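Long-range contact in nodulation fucosyltransferase NodZ (PDB 2HHC), which is a nodulation fucosyltransferase of the NodZ family, in the GT-B clan, whose members have two Rossmann-like domains: residues E4-F15 with R34-Y45. Residues are numbered along the deposited sequence; the frame is centred on the assembly and turned at random. Where two conformers were deposited one is given.
Sequences ERFVISRRRTGF and RTLVIDWRGSCY
Asp39 OD2 is gripped from opposite faces of its carboxylate: Arg10 NE, in the conformer modelled, lies 2.8 Å away, well above the plane, and Arg41 NH2 2.9 Å away. With CG anti to the backbone N (chi1 -179°), the carboxylate lies beside Arg10, whose guanidinium plane is turned 60° from it. Aspartate suits the place, its two oxygens serving several donors: Arg41 NE and, in an Asx turn, Arg41 N share OD1, while Arg41 NH1 bonds Asn76. Leading up to this network, strands 6-10 and 35-39 run parallel in a beta-alpha-beta unit with helix 15-32, zipped by nearly straight bonds such as Ser9 N to Val37 O (2.8 Å). Branched Ile8 and Val37, suited to strands, lie side by side on the Asp39 face. At the start, the Thr35 hydroxyl OG1 can donate to the anti lone pair of Glu4 OE2 (2.6 Å); Arg5 and Arg34 both salt-bridge Asp120. Beyond the strands, the Phe15 ring lies near parallel to that of Tyr45 but slid aside, centroids 4.9 Å apart, and meets Trp40 CZ3 with its edge. Asp39, with Asp129 as second partner of Arg10, and Asp120 at the other end probably offset the arginines' charge.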
# COMPACT_ATOMS: atom_id res chain seq x y z
N GLU A 4 -0.02 5.14 -29.49
CA GLU A 4 -0.10 5.24 -28.04
C GLU A 4 0.93 4.31 -27.44
O GLU A 4 1.12 3.20 -27.93
CB GLU A 4 -1.51 4.84 -27.57
CG GLU A 4 -1.81 5.21 -26.15
CD GLU A 4 -3.29 5.07 -25.78
OE1 GLU A 4 -4.12 4.71 -26.63
OE2 GLU A 4 -3.63 5.34 -24.57
N ARG A 5 1.55 4.72 -26.32
CA ARG A 5 2.53 3.97 -25.58
C ARG A 5 2.12 3.88 -24.10
O ARG A 5 1.29 4.69 -23.64
CB ARG A 5 3.88 4.65 -25.73
CG ARG A 5 4.43 4.47 -27.16
CD ARG A 5 5.58 5.38 -27.56
NE ARG A 5 6.23 5.99 -26.43
CZ ARG A 5 7.49 5.79 -26.01
NH1 ARG A 5 8.39 4.98 -26.63
NH2 ARG A 5 7.85 6.48 -24.94
N PHE A 6 2.64 2.90 -23.41
CA PHE A 6 2.06 2.47 -22.14
C PHE A 6 3.09 2.16 -21.05
O PHE A 6 4.24 1.76 -21.34
CB PHE A 6 1.18 1.20 -22.35
CG PHE A 6 0.07 1.40 -23.34
CD1 PHE A 6 0.30 1.27 -24.70
CD2 PHE A 6 -1.20 1.70 -22.91
CE1 PHE A 6 -0.71 1.43 -25.61
CE2 PHE A 6 -2.23 1.85 -23.82
CZ PHE A 6 -1.99 1.69 -25.18
N VAL A 7 2.63 2.27 -19.82
CA VAL A 7 3.28 1.68 -18.63
C VAL A 7 2.23 0.85 -17.93
O VAL A 7 1.17 1.40 -17.62
CB VAL A 7 3.85 2.75 -17.63
CG1 VAL A 7 4.48 2.07 -16.45
CG2 VAL A 7 4.81 3.66 -18.28
N ILE A 8 2.48 -0.43 -17.72
CA ILE A 8 1.54 -1.30 -17.02
C ILE A 8 2.04 -1.50 -15.62
O ILE A 8 3.17 -1.97 -15.38
CB ILE A 8 1.39 -2.64 -17.74
CG1 ILE A 8 1.00 -2.43 -19.24
CG2 ILE A 8 0.37 -3.46 -17.02
CD1 ILE A 8 0.88 -3.72 -20.01
N SER A 9 1.22 -1.19 -14.63
CA SER A 9 1.50 -1.41 -13.23
C SER A 9 0.80 -2.67 -12.77
O SER A 9 -0.43 -2.68 -12.59
CB SER A 9 1.04 -0.21 -12.41
OG SER A 9 1.43 -0.40 -11.04
N ARG A 10 1.59 -3.74 -12.56
CA ARG A 10 1.09 -5.03 -12.13
C ARG A 10 1.54 -5.24 -10.68
O ARG A 10 2.75 -5.22 -10.40
CB ARG A 10 1.70 -6.13 -12.98
CG ARG A 10 1.68 -5.84 -14.47
CD ARG A 10 1.76 -7.17 -15.25
NE ARG A 10 0.45 -7.82 -15.23
CZ ARG A 10 0.22 -9.03 -14.74
NH1 ARG A 10 1.21 -9.78 -14.26
NH2 ARG A 10 -1.02 -9.50 -14.68
N ARG A 11 0.61 -5.52 -9.78
CA ARG A 11 0.97 -5.85 -8.40
C ARG A 11 -0.23 -6.54 -7.79
O ARG A 11 -1.36 -6.22 -8.13
CB ARG A 11 1.39 -4.62 -7.60
CG ARG A 11 2.33 -4.89 -6.48
CD ARG A 11 3.78 -5.02 -6.95
NE ARG A 11 4.63 -5.44 -5.85
CZ ARG A 11 5.36 -6.54 -5.80
NH1 ARG A 11 5.56 -7.29 -6.86
NH2 ARG A 11 6.00 -6.84 -4.70
N ARG A 12 0.04 -7.53 -6.96
CA ARG A 12 -0.94 -8.49 -6.47
C ARG A 12 -0.83 -8.76 -4.98
O ARG A 12 -1.37 -9.75 -4.46
CB ARG A 12 -0.79 -9.82 -7.24
CG ARG A 12 -1.04 -9.68 -8.71
CD ARG A 12 -0.70 -10.86 -9.54
NE ARG A 12 0.73 -11.15 -9.49
CZ ARG A 12 1.68 -10.45 -10.12
NH1 ARG A 12 1.43 -9.46 -10.92
NH2 ARG A 12 2.92 -10.86 -9.95
N THR A 13 -0.06 -7.92 -4.29
CA THR A 13 0.24 -8.13 -2.90
C THR A 13 -0.59 -7.20 -2.03
O THR A 13 -1.70 -6.79 -2.41
CB THR A 13 1.73 -7.90 -2.70
OG1 THR A 13 2.09 -6.60 -3.20
CG2 THR A 13 2.57 -8.94 -3.40
N GLY A 14 -0.12 -6.81 -0.86
CA GLY A 14 -0.93 -5.92 -0.05
C GLY A 14 -1.07 -4.57 -0.66
O GLY A 14 -0.27 -4.14 -1.51
N PHE A 15 -2.11 -3.84 -0.28
CA PHE A 15 -2.41 -2.59 -0.94
C PHE A 15 -1.30 -1.52 -0.76
O PHE A 15 -1.14 -0.68 -1.65
CB PHE A 15 -3.73 -2.02 -0.49
CG PHE A 15 -4.94 -2.79 -0.99
CD1 PHE A 15 -5.25 -2.90 -2.33
CD2 PHE A 15 -5.73 -3.43 -0.09
CE1 PHE A 15 -6.36 -3.63 -2.72
CE2 PHE A 15 -6.83 -4.15 -0.50
CZ PHE A 15 -7.14 -4.22 -1.79
N ARG A 34 3.24 8.50 -21.52
CA ARG A 34 2.61 7.19 -21.72
C ARG A 34 1.29 7.11 -20.97
O ARG A 34 1.08 7.77 -19.94
CB ARG A 34 3.55 6.07 -21.25
CG ARG A 34 4.85 5.97 -22.03
CD ARG A 34 5.82 5.03 -21.31
NE ARG A 34 7.11 4.98 -21.99
CZ ARG A 34 7.47 4.08 -22.90
NH1 ARG A 34 6.63 3.13 -23.32
NH2 ARG A 34 8.69 4.12 -23.41
N THR A 35 0.46 6.17 -21.42
CA THR A 35 -0.78 5.85 -20.75
C THR A 35 -0.46 4.85 -19.65
O THR A 35 0.26 3.89 -19.85
CB THR A 35 -1.79 5.29 -21.75
OG1 THR A 35 -2.16 6.35 -22.62
CG2 THR A 35 -3.06 4.69 -21.09
N LEU A 36 -1.05 5.04 -18.46
CA LEU A 36 -0.91 4.14 -17.32
C LEU A 36 -2.03 3.13 -17.24
O LEU A 36 -3.20 3.47 -17.32
CB LEU A 36 -0.89 4.92 -16.02
CG LEU A 36 -0.75 4.15 -14.73
CD1 LEU A 36 0.66 3.50 -14.61
CD2 LEU A 36 -0.95 5.11 -13.57
N VAL A 37 -1.65 1.87 -17.18
CA VAL A 37 -2.59 0.77 -17.07
C VAL A 37 -2.41 0.17 -15.66
O VAL A 37 -1.30 -0.21 -15.24
CB VAL A 37 -2.25 -0.33 -18.09
CG1 VAL A 37 -3.21 -1.48 -17.96
CG2 VAL A 37 -2.22 0.21 -19.51
N ILE A 38 -3.49 0.12 -14.88
CA ILE A 38 -3.49 -0.46 -13.54
C ILE A 38 -3.99 -1.90 -13.70
O ILE A 38 -5.15 -2.11 -14.04
CB ILE A 38 -4.36 0.33 -12.57
CG1 ILE A 38 -4.03 1.83 -12.61
CG2 ILE A 38 -4.19 -0.28 -11.16
CD1 ILE A 38 -4.82 2.70 -11.63
N ASP A 39 -3.09 -2.84 -13.53
CA ASP A 39 -3.38 -4.27 -13.81
C ASP A 39 -3.23 -5.08 -12.53
O ASP A 39 -2.13 -5.54 -12.15
CB ASP A 39 -2.48 -4.81 -14.89
CG ASP A 39 -2.77 -6.25 -15.20
OD1 ASP A 39 -3.72 -6.85 -14.65
OD2 ASP A 39 -1.98 -6.80 -16.03
N TRP A 40 -4.33 -5.17 -11.78
CA TRP A 40 -4.38 -5.91 -10.54
C TRP A 40 -5.06 -7.27 -10.70
O TRP A 40 -5.62 -7.84 -9.78
CB TRP A 40 -5.03 -5.11 -9.44
CG TRP A 40 -4.22 -3.93 -8.97
CD1 TRP A 40 -3.02 -3.47 -9.45
CD2 TRP A 40 -4.63 -2.99 -7.94
NE1 TRP A 40 -2.63 -2.36 -8.74
CE2 TRP A 40 -3.60 -2.07 -7.79
CE3 TRP A 40 -5.72 -2.94 -7.08
CZ2 TRP A 40 -3.67 -1.02 -6.86
CZ3 TRP A 40 -5.79 -1.96 -6.15
CH2 TRP A 40 -4.75 -1.01 -6.05
N ARG A 41 -4.99 -7.85 -11.91
CA ARG A 41 -5.37 -9.26 -12.11
C ARG A 41 -4.51 -10.14 -11.25
O ARG A 41 -3.30 -9.94 -11.16
CB ARG A 41 -5.20 -9.66 -13.58
CG ARG A 41 -6.27 -9.04 -14.48
CD ARG A 41 -6.11 -9.35 -15.97
NE ARG A 41 -4.88 -8.77 -16.45
CZ ARG A 41 -4.39 -8.97 -17.66
NH1 ARG A 41 -5.12 -9.67 -18.52
NH2 ARG A 41 -3.21 -8.46 -18.01
N GLY A 42 -5.14 -11.09 -10.60
CA GLY A 42 -4.42 -12.06 -9.73
C GLY A 42 -4.11 -11.56 -8.32
O GLY A 42 -3.36 -12.22 -7.56
N SER A 43 -4.74 -10.45 -7.93
CA SER A 43 -4.67 -9.95 -6.56
C SER A 43 -4.94 -11.05 -5.54
O SER A 43 -5.81 -11.91 -5.70
CB SER A 43 -5.73 -8.86 -6.36
OG SER A 43 -5.86 -8.49 -5.00
N CYS A 44 -4.21 -10.98 -4.43
CA CYS A 44 -4.44 -11.86 -3.28
C CYS A 44 -5.85 -11.77 -2.71
O CYS A 44 -6.30 -12.65 -1.98
CB CYS A 44 -3.40 -11.63 -2.16
SG CYS A 44 -3.35 -9.97 -1.53
N TYR A 45 -6.55 -10.69 -3.03
CA TYR A 45 -7.88 -10.49 -2.47
C TYR A 45 -9.01 -10.92 -3.40
O TYR A 45 -10.17 -10.94 -3.00
CB TYR A 45 -8.12 -9.07 -2.09
CG TYR A 45 -7.19 -8.62 -1.02
CD1 TYR A 45 -7.22 -9.20 0.24
CD2 TYR A 45 -6.26 -7.66 -1.28
CE1 TYR A 45 -6.33 -8.79 1.24
CE2 TYR A 45 -5.36 -7.26 -0.31
CZ TYR A 45 -5.42 -7.79 0.93
OH TYR A 45 -4.53 -7.36 1.87
O HOH W 1 0.07 -1.33 -8.77
O HOH W 2 -2.06 -11.58 -13.20
O HOH W 3 -1.20 -8.16 -11.69
O HOH W 4 -3.50 -7.30 -4.40
O HOH W 5 -3.35 -4.83 2.11